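Local atomic coordinates of putative hemin storage protein (PDB entry 6AU1), a protein that cleaves deacetylated poly-beta-1,6-N-acetylglucosamine, a biofilm polysaccharide, through the glycoside hydrolase domain that makes up this chain. Residues R27-G30 with Q31-D34; A287-Q291 with K292-R296; N76-A79 with W80-T84. All coordinates share one frame; numbering follows the deposited sequence.

Overall arrangement
The chain is the glycoside hydrolase domain of PgaB, whose eight parallel strands close into a TIM barrel wrapped by helices. All three contacts are local and belong to that outer layer. Interactions 1 and 3 sit on the neighbouring helices 22-39 and 75-86, with centres about 11 Å apart, and their apolar faces meet: Ile33 CD1 lies 3.7 Å from Leu82 CD2, and Leu29 CD1 lies 3.9 Å from Val78 CG1. Interaction 2, where helix 277-290 ends and the chain turns toward strand 297-305, is remote from both, its centre about 35 Å from that of interaction 1 and about 32 Å from that of interaction 3.

Interaction 1. Residues R27-G30 with Q31-D34; sequences RNLG and QLID
Leu29 and Ile33, one helical turn apart, meet through different first torsions: Leu29 sends CG anti to its backbone N (chi1 179°), while Ile33 holds CG1 beside its own N (chi1 -61°). The two side chains cross at a slant, and Leu29 CD1 comes 3.9 Å from Ile33 CD1. At its root, the CG1 branch of Ile33 presses on the Leu29 carbonyl, with CG1 3.3 Å from Leu29 O. That oxygen is also the acceptor of the straightest backbone bond here, from Ile33 N at 2.9 Å with an angle of 169° at the hydrogen. Leu32 adds a looser apolar touch, its CD2 standing 4.3 Å from Leu29 CD1.

A polar link runs along another flank of the helix. The extended chain of Gln31 carries its amide toward Asn28, and one water donates to both side-chain oxygens, 2.8 Å from Asn28 OD1 and a short 2.5 Å from Gln31 OE1. Asn28 OD1 has a further partner in Gln24 NE2, and its ND2 binds Ile17 O, so both ends of this buried amide are satisfied and its rotation is fixed.

Within the fold, Leu29 and Ile33 lie against helix 75-86 on the outside of the barrel, while Asn28 and Leu32 touch the loop residue Phe339.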
ATOM      1  N   ARG A  27       4.263  21.363 -15.392  1.00 16.81           N
ATOM      2  CA  ARG A  27       3.283  22.235 -14.750  1.00 17.63           C
ATOM      3  C   ARG A  27       2.523  21.471 -13.668  1.00 18.81           C
ATOM      4  O   ARG A  27       2.268  22.007 -12.588  1.00 19.92           O
ATOM      5  CB  ARG A  27       2.320  22.824 -15.782  1.00 19.24           C
ATOM      6  CG  ARG A  27       2.972  23.901 -16.643  1.00 21.98           C
ATOM      7  CD  ARG A  27       1.950  24.661 -17.462  1.00 34.57           C
ATOM      8  NE  ARG A  27       1.457  23.871 -18.583  1.00 40.09           N
ATOM      9  CZ  ARG A  27       2.056  23.812 -19.767  1.00 44.12           C
ATOM     10  NH1 ARG A  27       3.176  24.495 -19.975  1.00 45.20           N
ATOM     11  NH2 ARG A  27       1.544  23.067 -20.741  1.00 38.25           N
ATOM     12  N   ASN A  28       2.178  20.216 -13.961  1.00 16.00           N
ATOM     13  CA  ASN A  28       1.530  19.351 -12.981  1.00 16.61           C
ATOM     14  C   ASN A  28       2.385  19.211 -11.726  1.00 20.43           C
ATOM     15  O   ASN A  28       1.910  19.407 -10.601  1.00 17.28           O
ATOM     16  CB  ASN A  28       1.263  17.959 -13.574  1.00 15.03           C
ATOM     17  CG  ASN A  28       0.234  17.979 -14.695  1.00 16.67           C
ATOM     18  OD1 ASN A  28      -0.478  18.976 -14.901  1.00 19.28           O
ATOM     19  ND2 ASN A  28       0.139  16.863 -15.425  1.00 16.85           N
ATOM     20  N   LEU A  29       3.655  18.870 -11.932  1.00 15.28           N
ATOM     21  CA  LEU A  29       4.593  18.732 -10.825  1.00 16.53           C
ATOM     22  C   LEU A  29       4.682  20.019 -10.010  1.00 17.23           C
ATOM     23  O   LEU A  29       4.660  19.981  -8.781  1.00 18.73           O
ATOM     24  CB  LEU A  29       5.978  18.337 -11.335  1.00 14.47           C
ATOM     25  CG  LEU A  29       7.056  18.174 -10.263  1.00 16.91           C
ATOM     26  CD1 LEU A  29       6.562  17.271  -9.131  1.00 17.96           C
ATOM     27  CD2 LEU A  29       8.313  17.615 -10.884  1.00 21.60           C
ATOM     28  N   GLY A  30       4.767  21.157 -10.696  1.00 17.99           N
ATOM     29  CA  GLY A  30       4.816  22.442 -10.020  1.00 21.43           C
ATOM     30  C   GLY A  30       3.640  22.653  -9.075  1.00 25.72           C
ATOM     31  O   GLY A  30       3.812  23.149  -7.962  1.00 22.59           O
ATOM     32  N   GLN A  31       2.443  22.266  -9.511  1.00 21.34           N
ATOM     33  CA  GLN A  31       1.248  22.435  -8.685  1.00 20.80           C
ATOM     34  C   GLN A  31       1.307  21.549  -7.448  1.00 22.33           C
ATOM     35  O   GLN A  31       0.888  21.958  -6.359  1.00 22.87           O
ATOM     36  CB  GLN A  31      -0.018  22.125  -9.483  1.00 22.88           C
ATOM     37  CG  GLN A  31      -0.384  23.188 -10.509  1.00 27.58           C
ATOM     38  CD  GLN A  31      -1.769  22.964 -11.093  1.00 39.58           C
ATOM     39  OE1 GLN A  31      -2.035  21.931 -11.707  1.00 47.07           O
ATOM     40  NE2 GLN A  31      -2.662  23.927 -10.887  1.00 48.86           N
ATOM     41  N   LEU A  32       1.828  20.338  -7.619  1.00 17.62           N
ATOM     42  CA  LEU A  32       1.978  19.422  -6.492  1.00 18.57           C
ATOM     43  C   LEU A  32       2.945  19.995  -5.460  1.00 18.99           C
ATOM     44  O   LEU A  32       2.631  20.059  -4.265  1.00 19.00           O
ATOM     45  CB  LEU A  32       2.460  18.049  -6.967  1.00 17.17           C
ATOM     46  CG  LEU A  32       2.881  17.098  -5.847  1.00 18.04           C
ATOM     47  CD1 LEU A  32       1.683  16.720  -4.969  1.00 17.31           C
ATOM     48  CD2 LEU A  32       3.567  15.854  -6.409  1.00 18.58           C
ATOM     49  N   ILE A  33       4.114  20.428  -5.926  1.00 17.50           N
ATOM     50  CA  ILE A  33       5.139  20.942  -5.031  1.00 21.13           C
ATOM     51  C   ILE A  33       4.604  22.120  -4.224  1.00 23.49           C
ATOM     52  O   ILE A  33       4.819  22.197  -3.009  1.00 24.66           O
ATOM     53  CB  ILE A  33       6.411  21.379  -5.799  1.00 20.90           C
ATOM     54  CG1 ILE A  33       7.033  20.196  -6.556  1.00 24.21           C
ATOM     55  CG2 ILE A  33       7.421  22.006  -4.854  1.00 22.93           C
ATOM     56  CD1 ILE A  33       7.264  18.942  -5.710  1.00 24.75           C
ATOM     57  N   ASP A  34       3.893  23.026  -4.889  1.00 22.37           N
ATOM     58  CA  ASP A  34       3.330  24.190  -4.202  1.00 27.73           C
ATOM     59  C   ASP A  34       2.362  23.795  -3.087  1.00 25.45           C
ATOM     60  O   ASP A  34       2.382  24.382  -2.002  1.00 25.44           O
ATOM     61  CB  ASP A  34       2.617  25.117  -5.185  1.00 31.17           C
ATOM     62  CG  ASP A  34       3.582  25.880  -6.070  1.00 40.20           C
ATOM     63  OD1 ASP A  34       4.791  25.898  -5.756  1.00 45.52           O
ATOM     64  OD2 ASP A  34       3.129  26.465  -7.076  1.00 43.59           O
TER
HETATM   65  O   HOH W   1      -1.379  21.472 -14.122  1.00 45.30           O

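Interaction 2. Residues A287-Q291 with K292-R296; sequences AVARQ and KGLDR
Val288 O and Ala289 O, near the end of helix 277-290, are both claimed by the backbone of the turn that follows. Gly293 N donates to Val288 O at 2.9 Å, and Lys292 N donates to Ala289 O at 2.8 Å. This is a Schellman motif, with Lys292 at its C-prime position in the left-handed region (phi 55°). Neither bond uses a lone pair in the carbonyl plane: the Lys292 donor stands 67° out of the plane of the Ala289 carbonyl. Gln291 N makes weak bonds to Ala287 O and Val288 O.

Beyond the turn, Gly293 O accepts from Arg296 N at 3.2 Å and also pairs with Thr297 OG1, while Leu294 O is bound by Asn331 ND2. The guanidinium of Arg296 reaches Leu257 O through NH2.

Leu294 folds back over the helix end and straddles two residues: CD2 lies 3.7 Å from Val288 CG1, and CD1 lies 4.0 Å from Ala289 CB.

Val288 O and Ala289 O are thus capped by main-chain N-H groups, Leu294 packs against Val288 and Ala289 beside them, and the positive charge of Lys292 would probably sit favourably at this negative end of the helix dipole.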
ATOM      1  N   ALA A 287     -10.975  -0.330  17.847  1.00 26.70           N
ATOM      2  CA  ALA A 287     -10.320  -1.604  17.558  1.00 27.83           C
ATOM      3  C   ALA A 287      -8.805  -1.456  17.585  1.00 24.11           C
ATOM      4  O   ALA A 287      -8.103  -2.302  18.139  1.00 25.89           O
ATOM      5  CB  ALA A 287     -10.777  -2.154  16.204  1.00 23.17           C
ATOM      6  N   VAL A 288      -8.308  -0.381  16.975  1.00 20.83           N
ATOM      7  CA  VAL A 288      -6.876  -0.114  16.956  1.00 21.87           C
ATOM      8  C   VAL A 288      -6.362   0.147  18.375  1.00 25.38           C
ATOM      9  O   VAL A 288      -5.317  -0.375  18.773  1.00 24.68           O
ATOM     10  CB  VAL A 288      -6.544   1.080  16.040  1.00 23.10           C
ATOM     11  CG1 VAL A 288      -5.072   1.432  16.131  1.00 20.65           C
ATOM     12  CG2 VAL A 288      -6.918   0.736  14.605  1.00 21.95           C
ATOM     13  N   ALA A 289      -7.107   0.941  19.136  1.00 23.64           N
ATOM     14  CA  ALA A 289      -6.747   1.228  20.526  1.00 26.42           C
ATOM     15  C   ALA A 289      -6.663  -0.051  21.358  1.00 32.14           C
ATOM     16  O   ALA A 289      -5.781  -0.200  22.207  1.00 30.69           O
ATOM     17  CB  ALA A 289      -7.748   2.191  21.144  1.00 31.17           C
ATOM     18  N   ARG A 290      -7.584  -0.972  21.098  1.00 28.83           N
ATOM     19  CA  ARG A 290      -7.663  -2.233  21.827  1.00 31.69           C
ATOM     20  C   ARG A 290      -6.380  -3.043  21.629  1.00 33.49           C
ATOM     21  O   ARG A 290      -5.958  -3.780  22.519  1.00 37.16           O
ATOM     22  CB  ARG A 290      -8.895  -3.011  21.365  1.00 32.37           C
ATOM     23  CG  ARG A 290      -9.272  -4.222  22.181  1.00 44.50           C
ATOM     24  CD  ARG A 290     -10.721  -4.610  21.884  1.00 54.47           C
ATOM     25  NE  ARG A 290     -11.669  -3.588  22.333  1.00 62.07           N
ATOM     26  CZ  ARG A 290     -12.372  -2.788  21.530  1.00 58.05           C
ATOM     27  NH1 ARG A 290     -12.258  -2.878  20.208  1.00 47.16           N
ATOM     28  NH2 ARG A 290     -13.203  -1.896  22.058  1.00 58.84           N
ATOM     29  N   GLN A 291      -5.753  -2.876  20.467  1.00 31.96           N
ATOM     30  CA  GLN A 291      -4.476  -3.516  20.162  1.00 31.70           C
ATOM     31  C   GLN A 291      -3.289  -2.621  20.533  1.00 33.66           C
ATOM     32  O   GLN A 291      -2.148  -2.927  20.184  1.00 36.78           O
ATOM     33  CB  GLN A 291      -4.397  -3.876  18.670  1.00 34.10           C
ATOM     34  CG  GLN A 291      -5.525  -4.768  18.184  1.00 35.81           C
ATOM     35  CD  GLN A 291      -5.554  -6.099  18.899  1.00 42.48           C
ATOM     36  OE1 GLN A 291      -4.524  -6.754  19.057  1.00 48.86           O
ATOM     37  NE2 GLN A 291      -6.738  -6.507  19.343  1.00 44.98           N
ATOM     38  N   LYS A 292      -3.571  -1.520  21.229  1.00 32.47           N
ATOM     39  CA  LYS A 292      -2.554  -0.538  21.611  1.00 34.83           C
ATOM     40  C   LYS A 292      -1.775  -0.038  20.394  1.00 32.75           C
ATOM     41  O   LYS A 292      -0.552   0.097  20.437  1.00 31.11           O
ATOM     42  CB  LYS A 292      -1.589  -1.132  22.643  1.00 38.73           C
ATOM     43  CG  LYS A 292      -2.266  -1.779  23.841  1.00 43.10           C
ATOM     44  CD  LYS A 292      -2.878  -0.743  24.775  1.00 51.06           C
ATOM     45  CE  LYS A 292      -3.487  -1.412  26.008  1.00 59.75           C
ATOM     46  NZ  LYS A 292      -4.050  -0.431  26.980  1.00 65.97           N
ATOM     47  N   GLY A 293      -2.484   0.230  19.305  1.00 25.22           N
ATOM     48  CA  GLY A 293      -1.822   0.597  18.066  1.00 23.57           C
ATOM     49  C   GLY A 293      -1.912   2.046  17.623  1.00 24.33           C
ATOM     50  O   GLY A 293      -1.468   2.372  16.527  1.00 25.20           O
ATOM     51  N   LEU A 294      -2.470   2.927  18.448  1.00 27.31           N
ATOM     52  CA  LEU A 294      -2.681   4.305  17.985  1.00 23.29           C
ATOM     53  C   LEU A 294      -1.366   5.034  17.707  1.00 23.20           C
ATOM     54  O   LEU A 294      -1.312   5.905  16.846  1.00 26.92           O
ATOM     55  CB  LEU A 294      -3.507   5.096  18.996  1.00 25.35           C
ATOM     56  CG  LEU A 294      -4.949   4.631  19.209  1.00 25.13           C
ATOM     57  CD1 LEU A 294      -5.624   5.509  20.255  1.00 31.25           C
ATOM     58  CD2 LEU A 294      -5.733   4.659  17.902  1.00 29.39           C
ATOM     59  N   ASP A 295      -0.305   4.664  18.417  1.00 25.14           N
ATOM     60  CA  ASP A 295       0.963   5.366  18.257  0.51 26.04           C
ATOM     61  C   ASP A 295       1.611   5.118  16.894  1.00 27.76           C
ATOM     62  O   ASP A 295       2.328   5.982  16.383  1.00 25.92           O
ATOM     63  CB  ASP A 295       1.934   4.981  19.376  0.51 29.30           C
ATOM     64  CG  ASP A 295       1.611   5.673  20.685  0.51 34.70           C
ATOM     65  OD1 ASP A 295       0.921   6.713  20.653  0.51 37.28           O
ATOM     66  OD2 ASP A 295       2.050   5.180  21.745  0.51 39.03           O
ATOM     67  N   ARG A 296       1.349   3.970  16.280  1.00 21.45           N
ATOM     68  CA  ARG A 296       1.977   3.710  14.986  1.00 20.99           C
ATOM     69  C   ARG A 296       0.995   3.377  13.871  1.00 19.23           C
ATOM     70  O   ARG A 296       1.402   3.028  12.767  1.00 22.51           O
ATOM     71  CB  ARG A 296       3.018   2.599  15.132  1.00 30.57           C
ATOM     72  CG  ARG A 296       4.179   3.031  16.022  1.00 37.79           C
ATOM     73  CD  ARG A 296       5.363   2.096  15.945  1.00 41.36           C
ATOM     74  NE  ARG A 296       5.129   0.849  16.659  1.00 44.31           N
ATOM     75  CZ  ARG A 296       4.844  -0.305  16.071  1.00 42.47           C
ATOM     76  NH1 ARG A 296       4.759  -0.374  14.750  1.00 34.64           N
ATOM     77  NH2 ARG A 296       4.651  -1.391  16.807  1.00 51.40           N
TER

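Interaction 3. Residues N76-A79 with W80-T84; sequences NRVA and WQLKT
The indole of Trp80 brings its CD1 atom to 3.4 Å from Asn76 O, which it approaches obliquely, while its six-membered ring lies further toward the C-terminal end of the helix. A chi1 of -89° keeps CG on the side of the backbone N and brings CD1 to Asn76 O. The same oxygen takes the Trp80 backbone N-H, with Trp80 N 3.0 Å from Asn76 O, so ring and peptide of one residue gather around a single carbonyl. The ring also stacks with that of His153, which lies outside this helix. A second flat group, the Trp80 carbonyl, is gripped from both faces of its plane: Thr84 N and Thr84 OG1 approach Trp80 O from opposite faces, each at 2.9 Å. A chi1 of 63° lets the threonine hydroxyl curl back to donate in this way.

On the inward face, Val78 and Leu82 lie side by side and point the same way, with Val78 CG1 4.0 Å from Leu82 CD1. Beneath them, Leu82 N donates to Val78 O at 2.9 Å, nearly straight at 169°. Other side chains skirt the carbonyls one turn back: Gln81 CG lies 3.2 Å from Arg77 O, and Lys83 CG lies at the same distance from Ala79 O. Lys83 then bends at its last two torsions, and its ammonium forms a salt bridge with Asp155.

The buried side of helix 75-86 sits over strands 43-47 and 89-94. Val78 touches Leu46 of the first and Ala79 touches Val90 of the second, while Leu82 reaches both, at Val44 and Val90, and also meets Met36 of helix 22-39.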
ATOM      1  N   ASN A  76      12.270   9.449  -9.469  1.00 13.75           N
ATOM      2  CA  ASN A  76      13.443  10.080  -8.869  1.00 16.27           C
ATOM      3  C   ASN A  76      13.298  11.604  -8.821  1.00 17.99           C
ATOM      4  O   ASN A  76      13.613  12.234  -7.807  1.00 14.60           O
ATOM      5  CB  ASN A  76      14.733   9.697  -9.622  1.00 18.08           C
ATOM      6  CG  ASN A  76      14.810  10.300 -11.024  1.00 22.11           C
ATOM      7  OD1 ASN A  76      13.877  10.170 -11.821  1.00 18.66           O
ATOM      8  ND2 ASN A  76      15.930  10.980 -11.327  1.00 20.59           N
ATOM      9  N   ARG A  77      12.814  12.206  -9.901  1.00 15.46           N
ATOM     10  CA  ARG A  77      12.813  13.669  -9.930  1.00 18.61           C
ATOM     11  C   ARG A  77      11.675  14.258  -9.080  1.00 15.64           C
ATOM     12  O   ARG A  77      11.846  15.306  -8.470  1.00 16.67           O
ATOM     13  CB  ARG A  77      12.763  14.183 -11.371  1.00 24.12           C
ATOM     14  CG  ARG A  77      11.436  14.025 -12.074  1.00 19.19           C
ATOM     15  CD  ARG A  77      11.655  13.845 -13.590  1.00 21.65           C
ATOM     16  NE  ARG A  77      12.667  14.749 -14.159  1.00 20.29           N
ATOM     17  CZ  ARG A  77      12.408  15.933 -14.712  1.00 24.03           C
ATOM     18  NH1 ARG A  77      11.163  16.388 -14.763  1.00 27.73           N
ATOM     19  NH2 ARG A  77      13.398  16.665 -15.217  1.00 17.78           N
ATOM     20  N   VAL A  78      10.549  13.560  -8.981  1.00 16.12           N
ATOM     21  CA  VAL A  78       9.464  14.039  -8.124  1.00 15.41           C
ATOM     22  C   VAL A  78       9.861  13.873  -6.664  1.00 18.17           C
ATOM     23  O   VAL A  78       9.613  14.757  -5.842  1.00 16.82           O
ATOM     24  CB  VAL A  78       8.149  13.315  -8.420  1.00 17.49           C
ATOM     25  CG1 VAL A  78       7.048  13.762  -7.461  1.00 17.92           C
ATOM     26  CG2 VAL A  78       7.745  13.581  -9.884  1.00 20.08           C
ATOM     27  N   ALA A  79      10.516  12.761  -6.349  1.00 14.65           N
ATOM     28  CA  ALA A  79      10.997  12.545  -4.985  1.00 16.81           C
ATOM     29  C   ALA A  79      12.002  13.629  -4.593  1.00 19.53           C
ATOM     30  O   ALA A  79      11.908  14.206  -3.507  1.00 17.50           O
ATOM     31  CB  ALA A  79      11.625  11.162  -4.853  1.00 14.86           C
ATOM     32  N   TRP A  80      12.958  13.927  -5.473  1.00 14.62           N
ATOM     33  CA  TRP A  80      13.944  14.956  -5.132  1.00 15.36           C
ATOM     34  C   TRP A  80      13.290  16.331  -4.955  1.00 15.77           C
ATOM     35  O   TRP A  80      13.667  17.099  -4.062  1.00 18.76           O
ATOM     36  CB  TRP A  80      15.055  15.042  -6.201  1.00 17.86           C
ATOM     37  CG  TRP A  80      16.226  14.116  -5.944  1.00 17.93           C
ATOM     38  CD1 TRP A  80      16.726  13.159  -6.793  1.00 19.99           C
ATOM     39  CD2 TRP A  80      17.020  14.048  -4.751  1.00 22.48           C
ATOM     40  NE1 TRP A  80      17.798  12.518  -6.202  1.00 21.19           N
ATOM     41  CE2 TRP A  80      17.993  13.042  -4.950  1.00 23.15           C
ATOM     42  CE3 TRP A  80      17.015  14.751  -3.541  1.00 22.30           C
ATOM     43  CZ2 TRP A  80      18.941  12.721  -3.981  1.00 28.34           C
ATOM     44  CZ3 TRP A  80      17.953  14.426  -2.581  1.00 28.01           C
ATOM     45  CH2 TRP A  80      18.905  13.423  -2.809  1.00 30.00           C
ATOM     46  N   GLN A  81      12.319  16.656  -5.803  1.00 15.98           N
ATOM     47  CA  GLN A  81      11.713  17.981  -5.710  1.00 19.51           C
ATOM     48  C   GLN A  81      10.843  18.101  -4.470  1.00 19.55           C
ATOM     49  O   GLN A  81      10.828  19.154  -3.837  1.00 21.53           O
ATOM     50  CB  GLN A  81      10.904  18.311  -6.958  1.00 22.21           C
ATOM     51  CG  GLN A  81      11.782  18.487  -8.186  1.00 27.34           C
ATOM     52  CD  GLN A  81      11.225  19.482  -9.177  1.00 40.98           C
ATOM     53  OE1 GLN A  81      10.433  20.355  -8.823  1.00 44.27           O
ATOM     54  NE2 GLN A  81      11.640  19.357 -10.433  1.00 40.46           N
ATOM     55  N   LEU A  82      10.109  17.038  -4.136  1.00 15.68           N
ATOM     56  CA  LEU A  82       9.370  17.017  -2.875  1.00 15.96           C
ATOM     57  C   LEU A  82      10.304  17.215  -1.682  1.00 19.78           C
ATOM     58  O   LEU A  82      10.020  18.028  -0.792  1.00 19.00           O
ATOM     59  CB  LEU A  82       8.595  15.704  -2.726  1.00 16.01           C
ATOM     60  CG  LEU A  82       7.301  15.637  -3.536  1.00 20.04           C
ATOM     61  CD1 LEU A  82       6.742  14.227  -3.482  1.00 17.52           C
ATOM     62  CD2 LEU A  82       6.273  16.639  -3.005  1.00 24.05           C
ATOM     63  N   LYS A  83      11.427  16.496  -1.673  1.00 16.88           N
ATOM     64  CA  LYS A  83      12.366  16.593  -0.556  1.00 18.82           C
ATOM     65  C   LYS A  83      12.984  17.981  -0.439  1.00 24.89           C
ATOM     66  O   LYS A  83      13.022  18.564   0.650  1.00 23.37           O
ATOM     67  CB  LYS A  83      13.478  15.541  -0.684  1.00 19.72           C
ATOM     68  CG  LYS A  83      12.971  14.116  -0.461  1.00 25.60           C
ATOM     69  CD  LYS A  83      14.096  13.082  -0.460  1.00 36.77           C
ATOM     70  CE  LYS A  83      15.073  13.298   0.694  1.00 37.79           C
ATOM     71  NZ  LYS A  83      14.421  13.268   2.037  1.00 35.19           N
ATOM     72  N   THR A  84      13.464  18.514  -1.556  1.00 19.73           N
ATOM     73  CA  THR A  84      14.243  19.742  -1.509  1.00 20.69           C
ATOM     74  C   THR A  84      13.392  21.006  -1.520  1.00 27.37           C
ATOM     75  O   THR A  84      13.756  21.999  -0.886  1.00 30.30           O
ATOM     76  CB  THR A  84      15.246  19.805  -2.677  1.00 23.46           C
ATOM     77  OG1 THR A  84      14.540  19.840  -3.923  1.00 28.23           O
ATOM     78  CG2 THR A  84      16.143  18.586  -2.646  1.00 20.97           C
TER